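Local coordinates for kelch domain-containing protein (Colletotrichum graminicola M1.001, PDB 5C86) that oxidises alcohols with the help of copper, as a fungal enzyme akin to galactose oxidase and glyoxal oxidase, at residues 85-90 against 112-117; 229-234 against 453-458; 235-240 against 313-318. All coordinates share one frame; numbering follows the deposited sequence. Where two conformers were deposited one is given.

In the fold
From the N terminus, interaction 1 comes first: strand 84-87 runs out into a loop that begins with Gly88 and Gly89, and residues 112-117 fold back on it, closing a short loop that takes in strands 95-98 and 109-111 and the start of the link to the blade beginning at 122-125. It closes before the other two open. Interaction 2 joins the hairpin turn after strand 225-230 to residues 453-458 of the C-terminal domain, closing a loop of more than two hundred residues. Interaction 3 lies within that loop and packs strand 235-239 of one blade against strand 313-316 of the next. Interactions 2 and 3 touch; interactions 1 and 3 lie on opposite sides of the chain's centre.

Interaction 1: 85-90 against 112-117; sequences IVTGGS and SNMQIS
Met114 reaches from its loop to the end of strand 84-87 and lays the last part of its side chain across Thr87 and Gly88. Thr87 and Met114 cross at about a right angle: Met114 SD sits 3.8 Å from Thr87 CB and 4.0 Å from Thr87 CG2, so the carbon side of the threonine receives the sulfur, while Thr87 OG1 makes a weak hydrogen bond to Gly75 O. Beyond the sulfur the methionine chain bends, chi3 -68°, and the turn carries the methyl past Thr87 to the backbone of Gly88. Met114 CE ends 3.5 Å from Gly88 N and 3.6 Å from Gly88 CA. The missing side chain of Gly88 matters here, since a beta carbon would point toward the methyl and crowd it; the positive phi of 65° favours glycine as well. Flexible and apolar, methionine suits a place where one side chain must follow both a threonine and a bare peptide. Around this buried contact, Trp156 of strand 155-158 touches both Thr87 and Met114, as does Thr95 of strand 95-98, and Val133 of strand 131-134 lies against Thr87. It lies at the seam between the blade ending in strand 109-111 and that beginning with 122-125.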
ATOM      1  N   ILE A  85       2.052 -11.310   5.544  1.00 12.73           N
ATOM      2  CA  ILE A  85       2.362 -11.363   6.971  1.00 13.45           C
ATOM      3  C   ILE A  85       1.622 -10.265   7.702  1.00 14.11           C
ATOM      4  O   ILE A  85       1.851  -9.070   7.433  1.00 14.65           O
ATOM      5  CB  ILE A  85       3.849 -11.310   7.204  1.00 15.10           C
ATOM      6  CG1 ILE A  85       4.584 -12.564   6.570  1.00 15.85           C
ATOM      7  CG2 ILE A  85       4.180 -11.241   8.718  1.00 17.57           C
ATOM      8  CD1 ILE A  85       6.092 -12.599   6.710  1.00 19.27           C
ATOM      9  N   VAL A  86       0.720 -10.616   8.642  1.00 14.70           N
ATOM     10  CA  VAL A  86      -0.114  -9.702   9.354  1.00 14.46           C
ATOM     11  C   VAL A  86       0.224  -9.762  10.846  1.00 15.26           C
ATOM     12  O   VAL A  86       0.234 -10.844  11.426  1.00 15.81           O
ATOM     13  CB  VAL A  86      -1.577  -9.995   9.056  1.00 14.57           C
ATOM     14  CG1 VAL A  86      -2.509  -9.103   9.786  1.00 14.30           C
ATOM     15  CG2 VAL A  86      -1.901  -9.928   7.566  1.00 14.87           C
ATOM     16  N   THR A  87       0.448  -8.622  11.453  1.00 13.17           N
ATOM     17  CA  THR A  87       0.969  -8.518  12.817  1.00 14.48           C
ATOM     18  C   THR A  87       0.007  -7.760  13.682  1.00 15.03           C
ATOM     19  O   THR A  87      -0.439  -6.662  13.369  1.00 13.79           O
ATOM     20  CB  THR A  87       2.310  -7.836  12.869  1.00 14.59           C
ATOM     21  OG1 THR A  87       2.372  -6.650  11.996  1.00 15.09           O
ATOM     22  CG2 THR A  87       3.380  -8.753  12.439  1.00 15.72           C
ATOM     23  N   GLY A  88      -0.238  -8.296  14.889  1.00 14.51           N
ATOM     24  CA  GLY A  88      -0.930  -7.505  15.944  1.00 13.63           C
ATOM     25  C   GLY A  88      -2.331  -7.158  15.607  1.00 12.51           C
ATOM     26  O   GLY A  88      -3.053  -7.862  14.899  1.00 15.13           O
ATOM     27  N   GLY A  89      -2.736  -5.990  16.120  1.00 13.53           N
ATOM     28  CA  GLY A  89      -4.089  -5.571  16.024  1.00 13.74           C
ATOM     29  C   GLY A  89      -4.883  -6.044  17.251  1.00 14.29           C
ATOM     30  O   GLY A  89      -4.357  -5.969  18.348  1.00 16.66           O
ATOM     31  N   SER A  90      -6.096  -6.474  17.029  1.00 15.10           N
ATOM     32  CA  SER A  90      -6.917  -6.874  18.193  1.00 17.44           C
ATOM     33  C   SER A  90      -6.227  -8.014  18.948  1.00 19.95           C
ATOM     34  O   SER A  90      -6.188  -8.032  20.228  1.00 19.68           O
ATOM     35  CB  SER A  90      -8.314  -7.188  17.760  1.00 17.01           C
ATOM     36  OG  SER A  90      -9.068  -6.044  17.429  1.00 17.93           O
ATOM     37  N   SER A 112       5.870 -16.581  14.828  1.00 18.24           N
ATOM     38  CA  SER A 112       6.305 -16.223  16.176  1.00 20.68           C
ATOM     39  C   SER A 112       5.580 -14.959  16.611  1.00 24.34           C
ATOM     40  O   SER A 112       5.461 -14.012  15.807  1.00 19.51           O
ATOM     41  CB  SER A 112       7.787 -16.033  16.178  1.00 24.37           C
ATOM     42  OG  SER A 112       8.344 -15.621  17.443  1.00 29.27           O
ATOM     43  N   ASN A 113       5.168 -14.877  17.895  1.00 19.23           N
ATOM     44  CA  ASN A 113       4.669 -13.639  18.438  1.00 19.46           C
ATOM     45  C   ASN A 113       5.727 -12.557  18.368  1.00 17.11           C
ATOM     46  O   ASN A 113       6.883 -12.732  18.530  1.00 17.81           O
ATOM     47  CB  ASN A 113       4.347 -13.857  19.962  1.00 19.45           C
ATOM     48  CG  ASN A 113       3.161 -14.656  20.213  1.00 21.63           C
ATOM     49  OD1 ASN A 113       2.338 -15.006  19.409  1.00 20.80           O
ATOM     50  ND2 ASN A 113       3.034 -14.980  21.507  1.00 28.74           N
ATOM     51  N   MET A 114       5.292 -11.301  18.171  1.00 17.96           N
ATOM     52  CA  MET A 114       6.166 -10.143  18.322  1.00 17.64           C
ATOM     53  C   MET A 114       6.730  -9.983  19.744  1.00 17.23           C
ATOM     54  O   MET A 114       6.095 -10.521  20.683  1.00 19.10           O
ATOM     55  CB  MET A 114       5.428  -8.848  17.911  1.00 18.56           C
ATOM     56  CG  MET A 114       5.188  -8.703  16.396  1.00 17.79           C
ATOM     57  SD  MET A 114       4.231  -7.205  16.040  1.00 17.34           S
ATOM     58  CE  MET A 114       2.638  -7.507  16.700  1.00 17.66           C
ATOM     59  N   GLN A 115       7.874  -9.341  19.821  1.00 18.77           N
ATOM     60  CA  GLN A 115       8.500  -8.967  21.120  1.00 19.82           C
ATOM     61  C   GLN A 115       7.663  -7.963  21.878  1.00 21.68           C
ATOM     62  O   GLN A 115       7.673  -7.991  23.116  1.00 23.46           O
ATOM     63  CB  GLN A 115       9.886  -8.447  20.960  1.00 23.97           C
ATOM     64  CG  GLN A 115      10.813  -9.539  20.421  1.00 28.27           C
ATOM     65  CD  GLN A 115      11.072 -10.591  21.503  1.00 34.66           C
ATOM     66  OE1 GLN A 115      10.657 -11.738  21.384  0.80 40.90           O
ATOM     67  NE2 GLN A 115      11.660 -10.135  22.602  0.90 37.95           N
ATOM     68  N   ILE A 116       7.005  -7.034  21.160  1.00 20.40           N
ATOM     69  CA  ILE A 116       6.175  -5.994  21.787  1.00 19.13           C
ATOM     70  C   ILE A 116       4.834  -6.037  21.121  1.00 19.31           C
ATOM     71  O   ILE A 116       4.778  -5.828  19.853  1.00 17.94           O
ATOM     72  CB  ILE A 116       6.791  -4.614  21.635  1.00 19.45           C
ATOM     73  CG1 ILE A 116       8.235  -4.614  22.138  1.00 19.87           C
ATOM     74  CG2 ILE A 116       5.935  -3.535  22.293  1.00 19.68           C
ATOM     75  CD1 ILE A 116       9.160  -3.489  21.748  1.00 22.50           C
ATOM     76  N   SER A 117       3.771  -6.311  21.858  0.57 17.63           N
ATOM     77  CA  SER A 117       2.440  -6.382  21.303  0.57 17.19           C
ATOM     78  C   SER A 117       1.980  -4.965  20.896  0.57 17.33           C
ATOM     79  O   SER A 117       2.364  -3.969  21.526  0.57 16.42           O
ATOM     80  CB  SER A 117       1.431  -7.051  22.239  0.57 18.96           C
ATOM     81  OG  SER A 117       1.352  -6.377  23.481  0.57 17.82           O
TER

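Interaction 2: 229-234 against 453-458; sequences YDAVAG and YGVAIP
A tight hairpin turn between two propeller strands, 225-230 and 235-239, meets a loop of the galactose oxidase-like early set domain here, and Val455 is the residue on which the turn rests. Both methyls of Val455 are used. CG1, anti to the backbone N (chi1 172°), packs against Ala231 CB at 4.0 Å and reaches Val232 CG2 at the same separation. The other branch, Val455 CG2, lies 3.7 Å from Ala231 O, so the valine covers part of the turn's backbone as well as its side chains. Ala231 is small enough to bring the two chains close, their alpha carbons 5.5 Å apart. The side chain of Val232 starts out away from the loop, yet its CG2 methyl touches Val455 at the exposed margin.

The turn is held in shape by Asp230, whose OD1 accepts from Ala233 N at 3.1 Å, the donor standing well above the carboxylate plane. Gly234 ends the turn with a positive phi of 73°, which glycine takes easily. Ile432 of strand 431-438 touches Ala231, Val232 and Val455 together, and Arg430 bonds to Val455 O, tying the loop to its own domain. An Asx motif thus shapes a hairpin turn of the beta-propeller where it packs on the immunoglobulin-like C-terminal domain, an interface consistent with the galactose oxidase family.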
ATOM      1  N   TYR A 229       6.530   6.399  -5.899  1.00 11.12           N
ATOM      2  CA  TYR A 229       6.088   6.304  -7.266  1.00 10.59           C
ATOM      3  C   TYR A 229       7.242   6.113  -8.258  1.00 11.19           C
ATOM      4  O   TYR A 229       7.002   5.782  -9.419  1.00 12.12           O
ATOM      5  CB  TYR A 229       5.226   7.511  -7.657  1.00 11.63           C
ATOM      6  CG  TYR A 229       5.973   8.807  -7.732  1.00 11.00           C
ATOM      7  CD1 TYR A 229       6.644   9.149  -8.840  1.00 11.74           C
ATOM      8  CD2 TYR A 229       6.022   9.637  -6.644  1.00 11.37           C
ATOM      9  CE1 TYR A 229       7.349  10.363  -8.878  1.00 11.84           C
ATOM     10  CE2 TYR A 229       6.718  10.827  -6.624  1.00 12.73           C
ATOM     11  CZ  TYR A 229       7.388  11.141  -7.763  1.00 12.27           C
ATOM     12  OH  TYR A 229       8.024  12.356  -7.793  1.00 15.30           O
ATOM     13  N   ASP A 230       8.503   6.384  -7.870  1.00 12.03           N
ATOM     14  CA  ASP A 230       9.625   6.061  -8.739  1.00 11.83           C
ATOM     15  C   ASP A 230      10.746   5.659  -7.828  1.00 12.04           C
ATOM     16  O   ASP A 230      11.498   6.539  -7.333  1.00 13.62           O
ATOM     17  CB  ASP A 230      10.003   7.214  -9.655  1.00 13.66           C
ATOM     18  CG  ASP A 230      11.195   6.867 -10.558  1.00 15.66           C
ATOM     19  OD1 ASP A 230      11.902   5.846 -10.289  1.00 16.25           O
ATOM     20  OD2 ASP A 230      11.369   7.583 -11.571  1.00 20.05           O
ATOM     21  N   ALA A 231      10.856   4.369  -7.543  1.00 11.57           N
ATOM     22  CA  ALA A 231      11.848   3.911  -6.582  1.00 11.14           C
ATOM     23  C   ALA A 231      13.281   4.040  -7.101  1.00 13.32           C
ATOM     24  O   ALA A 231      14.199   4.225  -6.292  1.00 14.43           O
ATOM     25  CB  ALA A 231      11.556   2.519  -6.205  1.00 11.98           C
ATOM     26  N   VAL A 232      13.450   4.005  -8.397  1.00 12.76           N
ATOM     27  CA  VAL A 232      14.787   4.123  -8.978  1.00 14.13           C
ATOM     28  C   VAL A 232      15.354   5.539  -8.685  1.00 14.97           C
ATOM     29  O   VAL A 232      16.526   5.691  -8.315  1.00 17.17           O
ATOM     30  CB  VAL A 232      14.718   3.808 -10.477  1.00 15.57           C
ATOM     31  CG1 VAL A 232      16.060   4.104 -11.148  1.00 17.98           C
ATOM     32  CG2 VAL A 232      14.327   2.355 -10.735  1.00 15.80           C
ATOM     33  N   ALA A 233      14.495   6.532  -8.730  1.00 15.09           N
ATOM     34  CA  ALA A 233      14.879   7.934  -8.484  1.00 15.33           C
ATOM     35  C   ALA A 233      14.702   8.304  -7.035  1.00 15.77           C
ATOM     36  O   ALA A 233      14.967   9.470  -6.667  1.00 18.07           O
ATOM     37  CB  ALA A 233      14.040   8.848  -9.380  1.00 17.64           C
ATOM     38  N   GLY A 234      14.190   7.370  -6.207  1.00 14.07           N
ATOM     39  CA  GLY A 234      14.048   7.688  -4.815  1.00 13.70           C
ATOM     40  C   GLY A 234      12.907   8.659  -4.517  1.00 13.30           C
ATOM     41  O   GLY A 234      12.999   9.397  -3.581  1.00 15.06           O
ATOM     42  N   TYR A 453      18.603  -3.925  -3.938  1.00 13.70           N
ATOM     43  CA  TYR A 453      17.441  -4.450  -3.247  1.00 13.25           C
ATOM     44  C   TYR A 453      16.723  -3.412  -2.425  1.00 12.82           C
ATOM     45  O   TYR A 453      15.592  -3.720  -2.014  1.00 13.99           O
ATOM     46  CB  TYR A 453      17.766  -5.663  -2.371  1.00 14.52           C
ATOM     47  CG  TYR A 453      17.966  -6.927  -3.147  1.00 13.55           C
ATOM     48  CD1 TYR A 453      16.944  -7.672  -3.666  1.00 13.89           C
ATOM     49  CD2 TYR A 453      19.268  -7.431  -3.358  1.00 14.53           C
ATOM     50  CE1 TYR A 453      17.150  -8.822  -4.384  1.00 15.56           C
ATOM     51  CE2 TYR A 453      19.446  -8.601  -4.051  1.00 15.48           C
ATOM     52  CZ  TYR A 453      18.442  -9.307  -4.545  1.00 14.02           C
ATOM     53  OH  TYR A 453      18.599 -10.446  -5.316  1.00 17.07           O
ATOM     54  N   GLY A 454      17.312  -2.246  -2.181  1.00 14.12           N
ATOM     55  CA  GLY A 454      16.613  -1.153  -1.545  1.00 15.08           C
ATOM     56  C   GLY A 454      15.635  -0.464  -2.431  1.00 14.51           C
ATOM     57  O   GLY A 454      14.730   0.201  -1.960  1.00 13.83           O
ATOM     58  N   VAL A 455      15.832  -0.655  -3.746  1.00 12.92           N
ATOM     59  CA  VAL A 455      14.974  -0.190  -4.792  1.00 12.34           C
ATOM     60  C   VAL A 455      13.960  -1.302  -5.121  1.00 12.23           C
ATOM     61  O   VAL A 455      12.752  -1.144  -4.871  1.00 12.33           O
ATOM     62  CB  VAL A 455      15.759   0.227  -6.038  1.00 12.79           C
ATOM     63  CG1 VAL A 455      14.813   0.524  -7.221  1.00 13.20           C
ATOM     64  CG2 VAL A 455      16.627   1.444  -5.708  1.00 14.46           C
ATOM     65  N   ALA A 456      14.450  -2.467  -5.555  1.00 11.26           N
ATOM     66  CA  ALA A 456      13.645  -3.613  -5.867  1.00 11.60           C
ATOM     67  C   ALA A 456      13.569  -4.474  -4.642  1.00 12.24           C
ATOM     68  O   ALA A 456      14.247  -5.508  -4.463  1.00 13.91           O
ATOM     69  CB  ALA A 456      14.284  -4.361  -7.008  1.00 13.54           C
ATOM     70  N   ILE A 457      12.746  -4.025  -3.706  1.00 11.62           N
ATOM     71  CA  ILE A 457      12.461  -4.823  -2.500  1.00 11.10           C
ATOM     72  C   ILE A 457      11.987  -6.221  -2.941  1.00 11.57           C
ATOM     73  O   ILE A 457      11.166  -6.348  -3.813  1.00 12.59           O
ATOM     74  CB  ILE A 457      11.383  -4.126  -1.642  1.00 11.60           C
ATOM     75  CG1 ILE A 457      11.796  -2.734  -1.130  1.00 11.93           C
ATOM     76  CG2 ILE A 457      10.961  -5.053  -0.525  1.00 11.54           C
ATOM     77  CD1 ILE A 457      12.981  -2.742  -0.163  1.00 13.26           C
ATOM     78  N   PRO A 458      12.529  -7.298  -2.345  1.00 12.44           N
ATOM     79  CA  PRO A 458      12.103  -8.622  -2.734  1.00 12.49           C
ATOM     80  C   PRO A 458      10.636  -8.869  -2.640  1.00 12.45           C
ATOM     81  O   PRO A 458       9.937  -8.259  -1.794  1.00 14.29           O
ATOM     82  CB  PRO A 458      12.834  -9.561  -1.775  1.00 13.83           C
ATOM     83  CG  PRO A 458      13.863  -8.764  -1.202  1.00 16.60           C
ATOM     84  CD  PRO A 458      13.533  -7.292  -1.262  1.00 14.44           C
TER

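Interaction 3: 235-240 against 313-318; sequences KIFTYG and ELFDPA
Strands 235-239 and 313-316 belong to separate four-stranded sheets and face each other through their side chains, with no hydrogen bond between them and the nearest alpha carbons, those of Phe237 and Pro317, 7.8 Å apart. Phe237 and Phe315 make the main contact. Their rings form an offset stack, centroids 4.3 Å apart and planes inclined by 25°. The overlap is uneven: Phe237 CE1 stands over the centre of the Phe315 ring, whereas Phe315 CD2 lies toward the rim of the Phe237 ring. The tilt brings one side of the pair closest, with Phe237 CD1 3.4 Å from Phe315 CE2. In both residues CB already points at the opposite strand; with CG anti to N (chi1 165° and 175°) the rings extend over one another. Phenylalanine suits this position because a flat apolar ring can cover much of the opposing surface.

Farther along, Tyr239 OH and Glu313 OE1 approach to 3.8 Å, with ring and carboxylate planes almost perpendicular. Their firmer partners lie elsewhere: the hydroxyl bonds to Tyr276 O, while Glu313 OE2 accepts from the backbone N of Lys275 and OE1 forms a salt bridge with Arg278 NH2. Phe322 meets the rings of both Phe315 and Tyr239, and Ile291 touches both phenylalanines. Packing of adjacent four-stranded sheets through large apolar side chains is characteristic of neighbouring blades in a kelch beta-propeller.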
ATOM      1  N   LYS A 235      11.833   8.644  -5.269  1.00 12.80           N
ATOM      2  CA  LYS A 235      10.809   9.644  -5.192  1.00 12.72           C
ATOM      3  C   LYS A 235       9.544   9.156  -4.468  1.00 13.09           C
ATOM      4  O   LYS A 235       8.980   8.084  -4.818  1.00 11.72           O
ATOM      5  CB  LYS A 235      10.364  10.092  -6.551  1.00 14.52           C
ATOM      6  CG  LYS A 235      11.457  10.650  -7.443  1.00 17.00           C
ATOM      7  CD  LYS A 235      11.760  12.051  -7.094  1.00 18.74           C
ATOM      8  CE  LYS A 235      12.717  12.681  -8.102  1.00 21.21           C
ATOM      9  NZ  LYS A 235      13.041  14.026  -7.613  1.00 21.50           N
ATOM     10  N   ILE A 236       9.156   9.903  -3.447  1.00 11.47           N
ATOM     11  CA  ILE A 236       7.946   9.626  -2.643  1.00 10.67           C
ATOM     12  C   ILE A 236       6.997  10.817  -2.680  1.00 11.89           C
ATOM     13  O   ILE A 236       7.427  11.942  -2.400  1.00 12.34           O
ATOM     14  CB  ILE A 236       8.309   9.249  -1.236  1.00 12.20           C
ATOM     15  CG1 ILE A 236       9.318   8.101  -1.220  1.00 12.09           C
ATOM     16  CG2 ILE A 236       7.064   8.951  -0.402  1.00 13.36           C
ATOM     17  CD1 ILE A 236       9.872   7.859   0.127  1.00 14.61           C
ATOM     18  N   PHE A 237       5.725  10.595  -2.978  1.00 11.23           N
ATOM     19  CA  PHE A 237       4.725  11.641  -2.943  1.00 10.95           C
ATOM     20  C   PHE A 237       4.029  11.546  -1.611  1.00 11.03           C
ATOM     21  O   PHE A 237       3.752  10.419  -1.113  1.00 11.46           O
ATOM     22  CB  PHE A 237       3.689  11.347  -4.023  1.00 10.96           C
ATOM     23  CG  PHE A 237       2.399  12.101  -3.912  1.00 11.47           C
ATOM     24  CD1 PHE A 237       2.318  13.445  -4.280  1.00 12.84           C
ATOM     25  CD2 PHE A 237       1.256  11.451  -3.557  1.00 12.64           C
ATOM     26  CE1 PHE A 237       1.159  14.132  -4.238  1.00 14.29           C
ATOM     27  CE2 PHE A 237       0.042  12.153  -3.516  1.00 12.65           C
ATOM     28  CZ  PHE A 237      -0.026  13.473  -3.916  1.00 12.51           C
ATOM     29  N   THR A 238       3.735  12.691  -1.006  1.00 10.71           N
ATOM     30  CA  THR A 238       2.991  12.748   0.281  1.00 10.95           C
ATOM     31  C   THR A 238       1.871  13.670   0.198  1.00 10.60           C
ATOM     32  O   THR A 238       1.950  14.673  -0.537  1.00 11.44           O
ATOM     33  CB  THR A 238       3.868  13.164   1.464  1.00 12.30           C
ATOM     34  OG1 THR A 238       4.200  14.588   1.377  1.00 13.97           O
ATOM     35  CG2 THR A 238       5.137  12.289   1.559  1.00 12.94           C
ATOM     36  N   TYR A 239       0.734  13.414   0.897  1.00 10.78           N
ATOM     37  CA  TYR A 239      -0.454  14.250   0.757  1.00 10.38           C
ATOM     38  C   TYR A 239      -1.255  14.255   2.044  1.00 10.50           C
ATOM     39  O   TYR A 239      -1.590  13.203   2.558  1.00 11.69           O
ATOM     40  CB  TYR A 239      -1.398  13.755  -0.370  1.00 11.22           C
ATOM     41  CG  TYR A 239      -2.508  14.730  -0.692  1.00 11.68           C
ATOM     42  CD1 TYR A 239      -2.216  15.813  -1.491  1.00 12.90           C
ATOM     43  CD2 TYR A 239      -3.760  14.625  -0.173  1.00 12.79           C
ATOM     44  CE1 TYR A 239      -3.149  16.763  -1.797  1.00 13.02           C
ATOM     45  CE2 TYR A 239      -4.726  15.569  -0.457  1.00 12.85           C
ATOM     46  CZ  TYR A 239      -4.398  16.611  -1.318  1.00 14.12           C
ATOM     47  OH  TYR A 239      -5.346  17.582  -1.666  1.00 14.32           O
ATOM     48  N   GLY A 240      -1.714  15.432   2.426  1.00 10.26           N
ATOM     49  CA  GLY A 240      -2.798  15.560   3.396  1.00 10.70           C
ATOM     50  C   GLY A 240      -2.487  15.146   4.808  1.00 12.20           C
ATOM     51  O   GLY A 240      -1.345  15.152   5.257  1.00 13.21           O
ATOM     52  N   GLU A 313      -8.755  12.707  -6.846  1.00 12.78           N
ATOM     53  CA  GLU A 313      -7.836  13.432  -7.688  1.00 12.08           C
ATOM     54  C   GLU A 313      -6.787  12.540  -8.252  1.00 11.22           C
ATOM     55  O   GLU A 313      -6.313  11.646  -7.610  1.00 12.21           O
ATOM     56  CB  GLU A 313      -7.236  14.617  -6.934  1.00 13.57           C
ATOM     57  CG  GLU A 313      -8.264  15.768  -6.740  1.00 15.15           C
ATOM     58  CD  GLU A 313      -7.707  16.858  -5.818  1.00 18.33           C
ATOM     59  OE1 GLU A 313      -7.696  16.668  -4.537  1.00 18.10           O
ATOM     60  OE2 GLU A 313      -7.160  17.898  -6.358  1.00 18.58           O
ATOM     61  N   LEU A 314      -6.452  12.799  -9.505  1.00 12.46           N
ATOM     62  CA  LEU A 314      -5.373  12.146 -10.244  1.00 12.22           C
ATOM     63  C   LEU A 314      -4.176  13.071 -10.217  1.00 12.72           C
ATOM     64  O   LEU A 314      -4.259  14.213 -10.649  1.00 13.44           O
ATOM     65  CB  LEU A 314      -5.828  11.856 -11.672  1.00 14.80           C
ATOM     66  CG  LEU A 314      -4.836  11.112 -12.514  1.00 16.36           C
ATOM     67  CD1 LEU A 314      -4.402   9.782 -11.962  1.00 17.40           C
ATOM     68  CD2 LEU A 314      -5.507  10.928 -13.896  1.00 18.57           C
ATOM     69  N   PHE A 315      -3.059  12.618  -9.630  1.00 11.35           N
ATOM     70  CA  PHE A 315      -1.870  13.460  -9.516  1.00 11.99           C
ATOM     71  C   PHE A 315      -0.802  12.962 -10.496  1.00 13.41           C
ATOM     72  O   PHE A 315      -0.545  11.785 -10.597  1.00 12.37           O
ATOM     73  CB  PHE A 315      -1.301  13.375  -8.112  1.00 11.40           C
ATOM     74  CG  PHE A 315      -0.002  14.115  -7.909  1.00 11.83           C
ATOM     75  CD1 PHE A 315       0.028  15.490  -7.873  1.00 13.01           C
ATOM     76  CD2 PHE A 315       1.196  13.428  -7.799  1.00 12.29           C
ATOM     77  CE1 PHE A 315       1.215  16.134  -7.639  1.00 13.36           C
ATOM     78  CE2 PHE A 315       2.394  14.069  -7.595  1.00 13.61           C
ATOM     79  CZ  PHE A 315       2.392  15.448  -7.540  1.00 12.92           C
ATOM     80  N   ASP A 316      -0.146  13.901 -11.218  1.00 12.28           N
ATOM     81  CA  ASP A 316       0.902  13.583 -12.174  1.00 13.16           C
ATOM     82  C   ASP A 316       2.207  14.085 -11.597  1.00 13.93           C
ATOM     83  O   ASP A 316       2.427  15.272 -11.567  1.00 13.21           O
ATOM     84  CB  ASP A 316       0.609  14.210 -13.545  1.00 15.39           C
ATOM     85  CG  ASP A 316       1.687  13.911 -14.568  1.00 17.45           C
ATOM     86  OD1 ASP A 316       2.785  13.382 -14.184  1.00 19.69           O
ATOM     87  OD2 ASP A 316       1.300  14.174 -15.755  1.00 22.06           O
ATOM     88  N   PRO A 317       3.067  13.244 -11.102  1.00 13.28           N
ATOM     89  CA  PRO A 317       4.306  13.735 -10.467  1.00 13.40           C
ATOM     90  C   PRO A 317       5.247  14.399 -11.447  1.00 14.62           C
ATOM     91  O   PRO A 317       6.047  15.162 -10.970  1.00 17.40           O
ATOM     92  CB  PRO A 317       4.950  12.461  -9.899  1.00 14.55           C
ATOM     93  CG  PRO A 317       3.819  11.512  -9.783  1.00 14.80           C
ATOM     94  CD  PRO A 317       2.932  11.771 -10.961  1.00 14.18           C
ATOM     95  N   ALA A 318       5.155  14.156 -12.738  1.00 13.47           N
ATOM     96  CA  ALA A 318       6.060  14.827 -13.692  1.00 15.70           C
ATOM     97  C   ALA A 318       5.769  16.283 -13.751  1.00 17.56           C
ATOM     98  O   ALA A 318       6.737  17.119 -13.790  1.00 16.27           O
ATOM     99  CB  ALA A 318       5.964  14.249 -15.052  1.00 16.93           C
TER